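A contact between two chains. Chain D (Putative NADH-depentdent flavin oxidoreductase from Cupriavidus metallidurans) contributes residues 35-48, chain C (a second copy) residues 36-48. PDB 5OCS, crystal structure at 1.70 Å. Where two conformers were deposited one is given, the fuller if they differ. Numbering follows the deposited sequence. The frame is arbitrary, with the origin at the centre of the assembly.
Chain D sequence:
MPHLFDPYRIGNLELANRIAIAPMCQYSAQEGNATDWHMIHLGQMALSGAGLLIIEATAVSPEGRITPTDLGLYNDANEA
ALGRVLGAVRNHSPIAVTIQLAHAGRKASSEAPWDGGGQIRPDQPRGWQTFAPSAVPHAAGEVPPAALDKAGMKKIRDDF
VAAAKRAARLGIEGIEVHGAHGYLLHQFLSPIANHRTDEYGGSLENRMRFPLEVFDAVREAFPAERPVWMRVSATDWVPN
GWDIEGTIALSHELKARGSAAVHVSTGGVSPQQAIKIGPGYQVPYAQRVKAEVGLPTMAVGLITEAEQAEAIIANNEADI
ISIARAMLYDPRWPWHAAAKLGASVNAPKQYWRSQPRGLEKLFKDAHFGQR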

ATOM      1  N   THR D  35     -11.737   7.051  -7.148  1.00 11.69           N
ATOM      2  CA  THR D  35     -12.100   5.653  -7.436  1.00 12.36           C
ATOM      3  C   THR D  35     -11.436   4.734  -6.431  1.00 12.34           C
ATOM      4  O   THR D  35     -10.754   5.182  -5.514  1.00 11.95           O
ATOM      5  CB  THR D  35     -11.685   5.253  -8.860  1.00 12.40           C
ATOM      6  OG1 THR D  35     -10.243   5.302  -8.967  1.00 11.98           O
ATOM      7  CG2 THR D  35     -12.282   6.204  -9.874  1.00 12.43           C
ATOM      8  N   ASP D  36     -11.613   3.443  -6.625  1.00 12.15           N
ATOM      9  CA  ASP D  36     -10.971   2.466  -5.761  1.00 12.40           C
ATOM     10  C   ASP D  36      -9.454   2.628  -5.760  1.00 11.58           C
ATOM     11  O   ASP D  36      -8.804   2.370  -4.741  1.00 11.86           O
ATOM     12  CB  ASP D  36     -11.368   1.017  -6.108  1.00 13.59           C
ATOM     13  CG  ASP D  36     -11.127   0.596  -7.599  1.00 17.11           C
ATOM     14  OD1 ASP D  36     -10.487   1.320  -8.446  1.00 17.42           O
ATOM     15  OD2 ASP D  36     -11.607  -0.542  -7.963  1.00 18.73           O
ATOM     16  N   TRP D  37      -8.896   3.109  -6.865  1.00 11.04           N
ATOM     17  CA  TRP D  37      -7.452   3.360  -6.912  1.00 10.25           C
ATOM     18  C   TRP D  37      -7.033   4.313  -5.794  1.00 10.14           C
ATOM     19  O   TRP D  37      -5.992   4.100  -5.151  1.00  9.94           O
ATOM     20  CB  TRP D  37      -7.031   3.960  -8.255  1.00 10.10           C
ATOM     21  CG  TRP D  37      -5.569   4.307  -8.246  1.00  9.79           C
ATOM     22  CD1 TRP D  37      -5.019   5.543  -8.100  1.00  9.89           C
ATOM     23  CD2 TRP D  37      -4.491   3.388  -8.227  1.00  9.59           C
ATOM     24  NE1 TRP D  37      -3.664   5.450  -8.056  1.00  9.79           N
ATOM     25  CE2 TRP D  37      -3.309   4.132  -8.125  1.00  9.71           C
ATOM     26  CE3 TRP D  37      -4.404   2.005  -8.316  1.00  9.69           C
ATOM     27  CZ2 TRP D  37      -2.077   3.547  -8.117  1.00  9.75           C
ATOM     28  CZ3 TRP D  37      -3.154   1.425  -8.333  1.00  9.61           C
ATOM     29  CH2 TRP D  37      -2.012   2.187  -8.224  1.00  9.75           C
ATOM     30  N   HIS D  38      -7.788   5.391  -5.592  1.00  9.88           N
ATOM     31  CA  HIS D  38      -7.420   6.383  -4.598  1.00  9.64           C
ATOM     32  C   HIS D  38      -7.456   5.818  -3.204  1.00  9.73           C
ATOM     33  O   HIS D  38      -6.606   6.160  -2.382  1.00  9.46           O
ATOM     34  CB  HIS D  38      -8.264   7.636  -4.671  1.00  9.32           C
ATOM     35  CG  HIS D  38      -8.041   8.401  -5.925  1.00  9.37           C
ATOM     36  ND1 HIS D  38      -8.748   8.155  -7.065  1.00  9.21           N
ATOM     37  CD2 HIS D  38      -7.139   9.350  -6.240  1.00  9.73           C
ATOM     38  CE1 HIS D  38      -8.300   8.929  -8.041  1.00  9.50           C
ATOM     39  NE2 HIS D  38      -7.340   9.687  -7.548  1.00 10.16           N
ATOM     40  N   MET D  39      -8.412   4.953  -2.918  1.00  9.93           N
ATOM     41  CA  MET D  39      -8.421   4.200  -1.656  0.50 10.23           C
ATOM     42  C   MET D  39      -7.112   3.435  -1.433  1.00 10.14           C
ATOM     43  O   MET D  39      -6.471   3.521  -0.381  1.00  9.90           O
ATOM     44  CB  MET D  39      -9.610   3.211  -1.665  0.50 10.40           C
ATOM     45  CG  MET D  39      -9.735   2.354  -0.418  0.50 10.92           C
ATOM     46  SD  MET D  39     -10.142   3.332   1.035  0.50 11.37           S
ATOM     47  CE  MET D  39     -11.869   3.713   0.700  0.50 11.17           C
ATOM     48  N   ILE D  40      -6.737   2.643  -2.421  1.00  9.68           N
ATOM     49  CA  ILE D  40      -5.512   1.808  -2.339  1.00  9.88           C
ATOM     50  C   ILE D  40      -4.239   2.664  -2.251  1.00  9.31           C
ATOM     51  O   ILE D  40      -3.362   2.467  -1.373  1.00  8.32           O
ATOM     52  CB  ILE D  40      -5.413   0.886  -3.585  1.00 10.47           C
ATOM     53  CG1 ILE D  40      -6.630  -0.057  -3.610  1.00 10.93           C
ATOM     54  CG2 ILE D  40      -4.091   0.121  -3.565  1.00 10.70           C
ATOM     55  CD1 ILE D  40      -6.846  -0.892  -4.867  1.00 10.97           C
ATOM     56  N   HIS D  41      -4.179   3.678  -3.088  1.00  8.71           N
ATOM     57  CA  HIS D  41      -2.996   4.552  -3.163  1.00  8.53           C
ATOM     58  C   HIS D  41      -2.830   5.477  -1.991  1.00  8.66           C
ATOM     59  O   HIS D  41      -1.762   5.514  -1.345  1.00  8.63           O
ATOM     60  CB  HIS D  41      -3.073   5.335  -4.472  1.00  9.14           C
ATOM     61  CG  HIS D  41      -2.018   6.378  -4.611  1.00  9.31           C
ATOM     62  ND1 HIS D  41      -0.683   6.074  -4.741  1.00  9.86           N
ATOM     63  CD2 HIS D  41      -2.105   7.726  -4.589  1.00 10.22           C
ATOM     64  CE1 HIS D  41       0.003   7.196  -4.840  1.00  9.91           C
ATOM     65  NE2 HIS D  41      -0.832   8.209  -4.717  1.00 10.03           N
ATOM     66  N   LEU D  42      -3.871   6.251  -1.701  1.00  8.43           N
ATOM     67  CA  LEU D  42      -3.832   7.165  -0.559  1.00  9.00           C
ATOM     68  C   LEU D  42      -3.798   6.408   0.746  1.00  9.12           C
ATOM     69  O   LEU D  42      -3.136   6.833   1.715  1.00  9.66           O
ATOM     70  CB  LEU D  42      -4.991   8.195  -0.624  1.00  8.80           C
ATOM     71  CG  LEU D  42      -4.864   9.219  -1.755  1.00  9.17           C
ATOM     72  CD1 LEU D  42      -6.070  10.129  -1.733  1.00  9.40           C
ATOM     73  CD2 LEU D  42      -3.586  10.066  -1.696  1.00  9.31           C
ATOM     74  N   GLY D  43      -4.443   5.242   0.793  1.00  9.82           N
ATOM     75  CA  GLY D  43      -4.293   4.392   1.989  1.00 10.21           C
ATOM     76  C   GLY D  43      -2.842   3.996   2.263  1.00 10.89           C
ATOM     77  O   GLY D  43      -2.340   4.175   3.407  1.00 12.48           O
ATOM     78  N   GLN D  44      -2.127   3.520   1.231  1.00 11.44           N
ATOM     79  CA  GLN D  44      -0.668   3.240   1.379  1.00 12.03           C
ATOM     80  C   GLN D  44       0.086   4.452   1.828  1.00 12.05           C
ATOM     81  O   GLN D  44       0.913   4.382   2.732  1.00 11.70           O
ATOM     82  CB  GLN D  44       0.028   2.879   0.049  1.00 13.26           C
ATOM     83  CG  GLN D  44      -0.317   1.550  -0.468  1.00 14.16           C
ATOM     84  CD  GLN D  44       0.156   1.435  -1.906  1.00 14.04           C
ATOM     85  OE1 GLN D  44       1.362   1.295  -2.166  1.00 11.99           O
ATOM     86  NE2 GLN D  44      -0.778   1.528  -2.838  1.00 13.43           N
ATOM     87  N   MET D  45      -0.099   5.547   1.111  1.00 11.00           N
ATOM     88  CA  MET D  45       0.641   6.749   1.435  1.00 11.74           C
ATOM     89  C   MET D  45       0.412   7.160   2.895  1.00 11.60           C
ATOM     90  O   MET D  45       1.366   7.501   3.608  1.00 10.47           O
ATOM     91  CB  MET D  45       0.241   7.885   0.485  1.00 12.39           C
ATOM     92  CG  MET D  45       0.653   7.738  -0.961  1.00 13.26           C
ATOM     93  SD  MET D  45       2.410   7.504  -1.316  1.00 16.49           S
ATOM     94  CE  MET D  45       2.576   5.760  -1.380  1.00 14.40           C
ATOM     95  N   ALA D  46      -0.852   7.092   3.347  1.00 11.10           N
ATOM     96  CA  ALA D  46      -1.225   7.514   4.679  1.00 11.51           C
ATOM     97  C   ALA D  46      -0.649   6.619   5.780  1.00 11.50           C
ATOM     98  O   ALA D  46      -0.581   7.076   6.932  1.00 12.62           O
ATOM     99  CB  ALA D  46      -2.750   7.610   4.819  1.00 12.13           C
ATOM    100  N   LEU D  47      -0.266   5.380   5.445  1.00 10.96           N
ATOM    101  CA  LEU D  47       0.309   4.424   6.388  1.00 11.89           C
ATOM    102  C   LEU D  47       1.824   4.326   6.359  1.00 10.68           C
ATOM    103  O   LEU D  47       2.416   3.451   7.006  1.00 10.74           O
ATOM    104  CB  LEU D  47      -0.335   3.052   6.121  1.00 13.44           C
ATOM    105  CG  LEU D  47      -1.858   3.115   6.423  1.00 14.22           C
ATOM    106  CD1 LEU D  47      -2.566   1.835   5.991  1.00 16.12           C
ATOM    107  CD2 LEU D  47      -2.220   3.414   7.858  1.00 15.08           C
ATOM    108  N   SER D  48       2.462   5.260   5.657  1.00  9.09           N
ATOM    109  CA  SER D  48       3.883   5.259   5.430  1.00  8.88           C
ATOM    110  C   SER D  48       4.758   5.756   6.567  1.00  8.97           C
ATOM    111  O   SER D  48       5.970   5.610   6.473  1.00  8.79           O
ATOM    112  CB  SER D  48       4.204   6.106   4.224  1.00  8.50           C
ATOM    113  OG  SER D  48       3.911   7.461   4.504  1.00  8.52           O
TER
ATOM    114  N   ASP C  36     -12.469  -1.800   4.925  1.00 10.71           N
ATOM    115  CA  ASP C  36     -11.600  -0.919   4.173  1.00 11.68           C
ATOM    116  C   ASP C  36     -10.107  -1.270   4.316  1.00 10.70           C
ATOM    117  O   ASP C  36      -9.338  -1.139   3.350  1.00 10.71           O
ATOM    118  CB  ASP C  36     -11.856   0.559   4.543  1.00 13.81           C
ATOM    119  CG  ASP C  36     -11.782   0.858   6.061  1.00 16.00           C
ATOM    120  OD1 ASP C  36     -11.275   0.053   6.899  1.00 16.45           O
ATOM    121  OD2 ASP C  36     -12.228   1.998   6.437  1.00 21.72           O
ATOM    122  N   TRP C  37      -9.722  -1.829   5.449  1.00  9.76           N
ATOM    123  CA  TRP C  37      -8.342  -2.248   5.636  1.00  9.26           C
ATOM    124  C   TRP C  37      -7.958  -3.230   4.555  1.00  8.65           C
ATOM    125  O   TRP C  37      -6.903  -3.127   3.972  1.00  7.95           O
ATOM    126  CB  TRP C  37      -8.112  -2.890   7.013  1.00  9.52           C
ATOM    127  CG  TRP C  37      -6.687  -3.339   7.123  1.00  9.85           C
ATOM    128  CD1 TRP C  37      -6.217  -4.571   6.940  1.00  9.42           C
ATOM    129  CD2 TRP C  37      -5.546  -2.495   7.322  1.00 10.06           C
ATOM    130  NE1 TRP C  37      -4.851  -4.587   7.040  1.00 10.04           N
ATOM    131  CE2 TRP C  37      -4.412  -3.320   7.281  1.00 10.00           C
ATOM    132  CE3 TRP C  37      -5.377  -1.135   7.563  1.00 11.26           C
ATOM    133  CZ2 TRP C  37      -3.128  -2.831   7.438  1.00 10.46           C
ATOM    134  CZ3 TRP C  37      -4.114  -0.661   7.749  1.00 10.99           C
ATOM    135  CH2 TRP C  37      -3.004  -1.491   7.661  1.00 10.61           C
ATOM    136  N   HIS C  38      -8.829  -4.208   4.275  1.00  8.23           N
ATOM    137  CA  HIS C  38      -8.499  -5.176   3.291  1.00  8.37           C
ATOM    138  C   HIS C  38      -8.381  -4.629   1.895  1.00  8.92           C
ATOM    139  O   HIS C  38      -7.569  -5.146   1.134  1.00  9.24           O
ATOM    140  CB  HIS C  38      -9.478  -6.354   3.344  1.00  9.38           C
ATOM    141  CG  HIS C  38      -9.445  -7.079   4.641  1.00  9.52           C
ATOM    142  ND1 HIS C  38     -10.260  -6.770   5.701  1.00  9.69           N
ATOM    143  CD2 HIS C  38      -8.669  -8.113   5.057  1.00 10.13           C
ATOM    144  CE1 HIS C  38      -9.953  -7.540   6.728  1.00 10.01           C
ATOM    145  NE2 HIS C  38      -9.003  -8.371   6.352  1.00  9.86           N
ATOM    146  N   MET C  39      -9.185  -3.633   1.515  1.00  9.18           N
ATOM    147  CA  MET C  39      -8.981  -3.050   0.189  1.00 10.43           C
ATOM    148  C   MET C  39      -7.599  -2.371   0.109  1.00  9.16           C
ATOM    149  O   MET C  39      -6.891  -2.554  -0.872  1.00  8.88           O
ATOM    150  CB  MET C  39     -10.052  -2.068  -0.260  1.00 13.64           C
ATOM    151  CG  MET C  39     -10.050  -1.939  -1.840  1.00 15.40           C
ATOM    152  SD  MET C  39     -11.232  -0.767  -2.317  1.00 26.59           S
ATOM    153  CE  MET C  39     -12.656  -1.833  -2.133  1.00 21.94           C
ATOM    154  N   ILE C  40      -7.212  -1.684   1.168  1.00  8.54           N
ATOM    155  CA  ILE C  40      -5.886  -0.991   1.193  1.00  8.24           C
ATOM    156  C   ILE C  40      -4.727  -2.020   1.169  1.00  8.02           C
ATOM    157  O   ILE C  40      -3.779  -1.930   0.414  1.00  7.63           O
ATOM    158  CB  ILE C  40      -5.777  -0.044   2.393  1.00  8.72           C
ATOM    159  CG1 ILE C  40      -6.808   1.085   2.253  1.00  9.50           C
ATOM    160  CG2 ILE C  40      -4.407   0.587   2.446  1.00  8.65           C
ATOM    161  CD1 ILE C  40      -7.014   1.949   3.495  1.00 10.09           C
ATOM    162  N   HIS C  41      -4.852  -3.013   2.014  1.00  7.19           N
ATOM    163  CA  HIS C  41      -3.809  -4.026   2.177  1.00  7.42           C
ATOM    164  C   HIS C  41      -3.700  -4.968   0.989  1.00  7.10           C
ATOM    165  O   HIS C  41      -2.631  -5.088   0.378  1.00  6.57           O
ATOM    166  CB  HIS C  41      -4.092  -4.798   3.458  1.00  7.72           C
ATOM    167  CG  HIS C  41      -3.214  -5.969   3.619  1.00  8.14           C
ATOM    168  ND1 HIS C  41      -1.866  -5.845   3.853  1.00  9.70           N
ATOM    169  CD2 HIS C  41      -3.484  -7.289   3.588  1.00  8.69           C
ATOM    170  CE1 HIS C  41      -1.329  -7.059   3.918  1.00  9.32           C
ATOM    171  NE2 HIS C  41      -2.294  -7.947   3.761  1.00  9.04           N
ATOM    172  N   LEU C  42      -4.800  -5.668   0.650  1.00  7.57           N
ATOM    173  CA  LEU C  42      -4.746  -6.555  -0.507  1.00  7.56           C
ATOM    174  C   LEU C  42      -4.537  -5.807  -1.829  1.00  7.74           C
ATOM    175  O   LEU C  42      -3.869  -6.289  -2.704  1.00  8.55           O
ATOM    176  CB  LEU C  42      -5.980  -7.458  -0.591  1.00  7.57           C
ATOM    177  CG  LEU C  42      -6.111  -8.416   0.607  1.00  7.84           C
ATOM    178  CD1 LEU C  42      -7.409  -9.186   0.579  1.00  8.41           C
ATOM    179  CD2 LEU C  42      -4.944  -9.353   0.733  1.00  8.00           C
ATOM    180  N   GLY C  43      -5.138  -4.630  -1.965  1.00  7.76           N
ATOM    181  CA  GLY C  43      -4.891  -3.762  -3.094  1.00  7.81           C
ATOM    182  C   GLY C  43      -3.425  -3.506  -3.273  1.00  8.31           C
ATOM    183  O   GLY C  43      -2.875  -3.726  -4.351  1.00  8.62           O
ATOM    184  N   GLN C  44      -2.749  -3.085  -2.208  1.00  8.69           N
ATOM    185  CA  GLN C  44      -1.316  -2.839  -2.344  1.00  9.50           C
ATOM    186  C   GLN C  44      -0.499  -4.122  -2.586  1.00  9.77           C
ATOM    187  O   GLN C  44       0.391  -4.121  -3.422  1.00  9.32           O
ATOM    188  CB  GLN C  44      -0.788  -1.997  -1.192  1.00 10.59           C
ATOM    189  CG  GLN C  44      -0.403  -2.751   0.034  1.00 11.45           C
ATOM    190  CD  GLN C  44      -0.028  -1.796   1.129  1.00 12.79           C
ATOM    191  OE1 GLN C  44       1.180  -1.628   1.424  1.00 13.07           O
ATOM    192  NE2 GLN C  44      -1.049  -1.134   1.714  1.00 13.10           N
ATOM    193  N   MET C  45      -0.855  -5.229  -1.951  1.00  9.34           N
ATOM    194  CA  MET C  45      -0.133  -6.472  -2.188  1.00 10.04           C
ATOM    195  C   MET C  45      -0.233  -6.868  -3.671  1.00  9.12           C
ATOM    196  O   MET C  45       0.693  -7.357  -4.254  1.00  8.56           O
ATOM    197  CB  MET C  45      -0.657  -7.600  -1.325  1.00 12.04           C
ATOM    198  CG  MET C  45      -0.482  -7.459   0.170  1.00 13.36           C
ATOM    199  SD  MET C  45       1.233  -7.619   0.661  1.00 16.55           S
ATOM    200  CE  MET C  45       1.757  -5.986   0.852  1.00 16.26           C
ATOM    201  N   ALA C  46      -1.396  -6.641  -4.260  1.00  8.54           N
ATOM    202  CA  ALA C  46      -1.637  -6.987  -5.648  1.00  8.38           C
ATOM    203  C   ALA C  46      -0.828  -6.160  -6.663  1.00  8.68           C
ATOM    204  O   ALA C  46      -0.659  -6.581  -7.776  1.00  9.60           O
ATOM    205  CB  ALA C  46      -3.100  -6.890  -5.954  1.00  8.24           C
ATOM    206  N   LEU C  47      -0.322  -5.006  -6.265  1.00  8.67           N
ATOM    207  CA  LEU C  47       0.485  -4.135  -7.121  1.00  9.10           C
ATOM    208  C   LEU C  47       1.942  -4.534  -7.135  1.00  9.21           C
ATOM    209  O   LEU C  47       2.734  -3.953  -7.874  1.00  9.81           O
ATOM    210  CB  LEU C  47       0.353  -2.678  -6.650  1.00  9.75           C
ATOM    211  CG  LEU C  47      -1.067  -2.155  -6.483  1.00  9.94           C
ATOM    212  CD1 LEU C  47      -1.032  -0.717  -6.053  1.00 10.88           C
ATOM    213  CD2 LEU C  47      -1.943  -2.361  -7.701  1.00 10.10           C
ATOM    214  N   SER C  48       2.303  -5.571  -6.385  1.00  9.02           N
ATOM    215  CA  SER C  48       3.690  -5.840  -6.061  1.00  9.05           C
ATOM    216  C   SER C  48       4.498  -6.521  -7.151  1.00  9.31           C
ATOM    217  O   SER C  48       5.710  -6.622  -7.037  1.00  8.81           O
ATOM    218  CB  SER C  48       3.734  -6.744  -4.850  1.00  8.90           C
ATOM    219  OG  SER C  48       3.180  -8.033  -5.138  1.00  8.39           O
TER

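Two copies of the same helix cross almost at right angles, 87° between their directions, with axes 8.3 Å apart at closest approach; no hydrogen bond joins them, so packing does the work. Along chain C, W37(C) starts with its CA-to-CB bond pointing away, yet the t rotamer brings its ring back far enough for CZ3 to lie 3.4 Å from CD1 of L47(D).

M39(C) points toward chain D, and its flexible thioether fills the more open end of the contact, SD resting 3.9 Å from CG of M39(D). I40(C) is the centre: its CA lies 4.5 Å from the CA of I40(D), and its side chain is a knob among M39(D), I40(D), G43(D) and Q44(D), with CG1 3.6 Å from O of M39(D).

G43(C) makes that closeness possible. A CB there would fall 2.7 Å from CG1 of I40(D); bare backbone instead lets CG2 of I40(D) come within 3.7 Å of C of G43(C).

Q44(C) is buried but not left wanting: NE2 donates to O of I40(C) at 3.1 Å, while lying 3.5 Å from CG of Q44(D). Finally L47(C) points toward chain D, its CD1 3.8 Å from CH2 of W37(D) and 4.0 Å from CG2 of I40(D), repeating the leucine–tryptophan pairing in reverse.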